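Local coordinates for oxidoreductase (Methanosarcina mazei, PDB 3KA7), which binds flavin-adenine dinucleotide and probably acts as an oxidoreductase of the flavin-containing amine oxidoreductase family, at residues A[27-32]-A[215-220]. Sequence-based numbering, arbitrary orientation.
Sequences EVFERL and TGQEVS. With FAD (flavin-adenine dinucleotide), chain B.
Glu30 and Leu32 hold 215-220 through their carbonyls, Gln217 N donating to Glu30 O (2.9 Å) and Gly216 N to Leu32 O (3.0 Å), where 29-32 and 215-219 run 113° apart near the end of strand 25-29. Both amides approach from above the carbonyl planes, and the Gln217 bond is nearly straight. Thr215 CA adds a C-H...O contact to Glu30 O, and Gly216, with positive phi, turns the chain and brings its CA into a C-H...O contact with Arg31 O.

On the side of Phe29, Gln217 OE1 lies in the plane of the Phe29 ring, at its edge, 3.4 Å from CD1, with ring and amide planes 62° apart. Phe29 CB packs on Val219 CG2 (3.7 Å), while the ring also meets His214 and His239. On the exposed flank the Arg31 and Glu218 chains lie side by side, pointing the same way, and Arg31 CG rests on Glu218 CB. A long salt bridge from Arg31 NE to Glu218 OE2 is doubtful, because that oxygen is modelled too close to its neighbour.

The Glu30 side chain turns away from 215-220: CG is anti to the backbone N (chi1 163°), and a bend at chi2 directs the carboxylate to the adenosine ribose of FAD. Glu30 OE1 accepts from FAD O3B and Glu30 OE2 from FAD O2B (2.5 Å). Ala8 N also binds OE1, and Leu32 N reaches OE2 on its anti side, so the carboxylate is gripped from both the protein and the sugar. Val219 reads the adenine edge with its backbone, Val219 N donating to FAD N1A (2.9 Å) and Val219 O accepting from N6A. An acidic residue at the end of the second strand binding the ribose diol is characteristic of Rossmann-type FAD sites, here joined to the segment that recognises adenine.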
loop_
_atom_site.group_PDB
_atom_site.type_symbol
_atom_site.label_atom_id
_atom_site.label_comp_id
_atom_site.label_asym_id
_atom_site.label_seq_id
_atom_site.Cartn_x
_atom_site.Cartn_y
_atom_site.Cartn_z
ATOM N N GLU A 27 2.635 -17.997 17.702
ATOM C CA GLU A 27 1.224 -18.225 17.406
ATOM C C GLU A 27 0.620 -16.918 16.918
ATOM O O GLU A 27 0.835 -15.874 17.539
ATOM C CB GLU A 27 0.476 -18.702 18.642
ATOM C CG GLU A 27 1.018 -20.008 19.189
ATOM C CD GLU A 27 0.118 -20.600 20.238
ATOM O OE1 GLU A 27 -1.104 -20.702 19.982
ATOM O OE2 GLU A 27 0.634 -20.964 21.315
ATOM N N VAL A 28 -0.111 -16.995 15.809
ATOM C CA VAL A 28 -0.766 -15.824 15.215
ATOM C C VAL A 28 -2.256 -15.924 15.458
ATOM O O VAL A 28 -2.833 -16.970 15.220
ATOM C CB VAL A 28 -0.549 -15.789 13.697
ATOM C CG1 VAL A 28 -1.087 -14.479 13.112
ATOM C CG2 VAL A 28 0.953 -15.960 13.377
ATOM N N PHE A 29 -2.878 -14.837 15.919
ATOM C CA PHE A 29 -4.319 -14.823 16.143
ATOM C C PHE A 29 -4.996 -13.835 15.199
ATOM O O PHE A 29 -4.714 -12.641 15.240
ATOM C CB PHE A 29 -4.626 -14.485 17.602
ATOM C CG PHE A 29 -4.069 -15.492 18.578
ATOM C CD1 PHE A 29 -4.874 -16.491 19.102
ATOM C CD2 PHE A 29 -2.736 -15.452 18.939
ATOM C CE1 PHE A 29 -4.354 -17.429 19.993
ATOM C CE2 PHE A 29 -2.208 -16.389 19.834
ATOM C CZ PHE A 29 -3.023 -17.376 20.350
ATOM N N GLU A 30 -5.865 -14.352 14.341
ATOM C CA GLU A 30 -6.572 -13.536 13.351
ATOM C C GLU A 30 -8.084 -13.616 13.579
ATOM O O GLU A 30 -8.652 -14.715 13.720
ATOM C CB GLU A 30 -6.234 -14.018 11.935
ATOM C CG GLU A 30 -7.204 -13.529 10.858
ATOM C CD GLU A 30 -7.179 -12.017 10.720
ATOM O OE1 GLU A 30 -6.067 -11.455 10.769
ATOM O OE2 GLU A 30 -8.260 -11.398 10.594
ATOM N N ARG A 31 -8.733 -12.453 13.595
ATOM C CA ARG A 31 -10.155 -12.362 13.903
ATOM C C ARG A 31 -11.072 -12.876 12.790
ATOM O O ARG A 31 -12.142 -13.418 13.075
ATOM C CB ARG A 31 -10.519 -10.914 14.253
ATOM C CG ARG A 31 -11.830 -10.741 14.983
ATOM C CD ARG A 31 -12.137 -9.255 15.144
ATOM N NE ARG A 31 -12.283 -8.662 13.834
ATOM C CZ ARG A 31 -13.454 -8.391 13.271
ATOM N NH1 ARG A 31 -14.589 -8.616 13.926
ATOM N NH2 ARG A 31 -13.484 -7.875 12.057
ATOM N N LEU A 32 -10.667 -12.697 11.534
ATOM C CA LEU A 32 -11.474 -13.113 10.387
ATOM C C LEU A 32 -11.317 -14.609 10.100
ATOM O O LEU A 32 -10.440 -15.258 10.674
ATOM C CB LEU A 32 -11.093 -12.302 9.146
ATOM C CG LEU A 32 -11.383 -10.800 9.206
ATOM C CD1 LEU A 32 -10.826 -10.083 7.981
ATOM C CD2 LEU A 32 -12.877 -10.561 9.338
ATOM N N THR A 215 -7.342 -18.702 13.064
ATOM C CA THR A 215 -8.351 -17.801 12.513
ATOM C C THR A 215 -9.620 -17.818 13.371
ATOM O O THR A 215 -9.805 -18.708 14.213
ATOM C CB THR A 215 -8.685 -18.152 11.053
ATOM O OG1 THR A 215 -9.145 -19.510 10.972
ATOM C CG2 THR A 215 -7.455 -17.992 10.168
ATOM N N GLY A 216 -10.480 -16.825 13.185
ATOM C CA GLY A 216 -11.715 -16.751 13.954
ATOM C C GLY A 216 -11.446 -16.513 15.425
ATOM O O GLY A 216 -12.242 -16.899 16.287
ATOM N N GLN A 217 -10.326 -15.864 15.726
ATOM C CA GLN A 217 -9.996 -15.545 17.103
ATOM C C GLN A 217 -9.660 -14.074 17.274
ATOM O O GLN A 217 -8.647 -13.589 16.770
ATOM C CB GLN A 217 -8.833 -16.404 17.602
ATOM C CG GLN A 217 -9.139 -17.889 17.644
ATOM C CD GLN A 217 -8.348 -18.596 18.714
ATOM O OE1 GLN A 217 -7.908 -17.980 19.681
ATOM N NE2 GLN A 217 -8.156 -19.897 18.547
ATOM N N GLU A 218 -10.499 -13.367 18.013
ATOM C CA GLU A 218 -10.261 -11.957 18.252
ATOM C C GLU A 218 -9.478 -11.712 19.533
ATOM O O GLU A 218 -9.856 -12.183 20.618
ATOM C CB GLU A 218 -11.577 -11.191 18.295
ATOM C CG GLU A 218 -11.397 -9.701 18.567
ATOM C CD GLU A 218 -12.678 -8.916 18.357
ATOM O OE1 GLU A 218 -13.640 -9.094 19.136
ATOM O OE2 GLU A 218 -12.726 -8.120 17.398
ATOM N N VAL A 219 -8.381 -10.977 19.404
ATOM C CA VAL A 219 -7.600 -10.562 20.558
ATOM C C VAL A 219 -8.327 -9.394 21.222
ATOM O O VAL A 219 -8.661 -8.415 20.559
ATOM C CB VAL A 219 -6.158 -10.187 20.148
ATOM C CG1 VAL A 219 -5.382 -9.610 21.328
ATOM C CG2 VAL A 219 -5.434 -11.408 19.563
ATOM N N SER A 220 -8.601 -9.515 22.519
ATOM C CA SER A 220 -9.365 -8.488 23.241
ATOM C C SER A 220 -8.520 -7.664 24.206
ATOM O O SER A 220 -8.947 -6.611 24.675
ATOM C CB SER A 220 -10.527 -9.132 24.000
ATOM O OG SER A 220 -10.061 -10.178 24.834
HETATM P PA FAD B . -3.727 -5.503 7.735
HETATM O O1A FAD B . -4.278 -4.225 8.311
HETATM O O2A FAD B . -4.069 -5.796 6.293
HETATM O O5B FAD B . -4.208 -6.738 8.640
HETATM C C5B FAD B . -4.564 -6.522 10.000
HETATM C C4B FAD B . -5.206 -7.843 10.436
HETATM O O4B FAD B . -5.531 -7.828 11.811
HETATM C C3B FAD B . -6.502 -8.100 9.662
HETATM O O3B FAD B . -6.452 -9.367 9.023
HETATM C C2B FAD B . -7.585 -8.058 10.742
HETATM O O2B FAD B . -8.666 -8.933 10.482
HETATM C C1B FAD B . -6.807 -8.434 11.998
HETATM N N9A FAD B . -7.360 -7.911 13.254
HETATM C C8A FAD B . -7.872 -6.661 13.535
HETATM N N7A FAD B . -8.202 -6.626 14.858
HETATM C C5A FAD B . -7.899 -7.839 15.397
HETATM C C6A FAD B . -8.043 -8.366 16.671
HETATM N N6A FAD B . -8.449 -7.592 17.673
HETATM N N1A FAD B . -7.635 -9.663 16.912
HETATM C C2A FAD B . -7.102 -10.442 15.905
HETATM N N3A FAD B . -6.965 -9.920 14.636
HETATM C C4A FAD B . -7.367 -8.643 14.404
HETATM N N1 FAD B . -0.199 -2.087 -1.255
HETATM C C2 FAD B . 0.731 -2.432 -2.219
HETATM O O2 FAD B . 1.895 -2.693 -1.887
HETATM N N3 FAD B . 0.350 -2.455 -3.552
HETATM C C4 FAD B . -0.944 -2.135 -3.925
HETATM O O4 FAD B . -1.289 -2.153 -5.107
HETATM C C4X FAD B . -1.876 -1.782 -2.960
HETATM N N5 FAD B . -3.169 -1.441 -3.330
HETATM C C5X FAD B . -4.090 -1.107 -2.351
HETATM C C6 FAD B . -5.399 -0.778 -2.704
HETATM C C7 FAD B . -6.332 -0.462 -1.724
HETATM C C7M FAD B . -7.739 -0.106 -2.136
HETATM C C8 FAD B . -5.943 -0.471 -0.391
HETATM C C8M FAD B . -6.918 -0.127 0.698
HETATM C C9 FAD B . -4.634 -0.788 -0.034
HETATM C C9A FAD B . -3.705 -1.114 -1.016
HETATM N N10 FAD B . -2.400 -1.432 -0.662
HETATM C C10 FAD B . -1.490 -1.771 -1.625
HETATM C "C1'" FAD B . -1.936 -1.354 0.755
HETATM C "C2'" FAD B . -1.928 -2.767 1.350
HETATM O "O2'" FAD B . -3.143 -3.431 1.014
HETATM C "C3'" FAD B . -1.770 -2.667 2.865
HETATM O "O3'" FAD B . -0.724 -1.751 3.167
HETATM C "C4'" FAD B . -1.456 -3.977 3.581
HETATM O "O4'" FAD B . -2.315 -5.025 3.179
HETATM C "C5'" FAD B . -1.674 -3.726 5.069
HETATM O "O5'" FAD B . -1.107 -4.809 5.764
HETATM P P FAD B . -0.935 -4.745 7.341
HETATM O O1P FAD B . 0.336 -5.464 7.720
HETATM O O2P FAD B . -1.053 -3.330 7.873
HETATM O O3P FAD B . -2.136 -5.614 7.965
#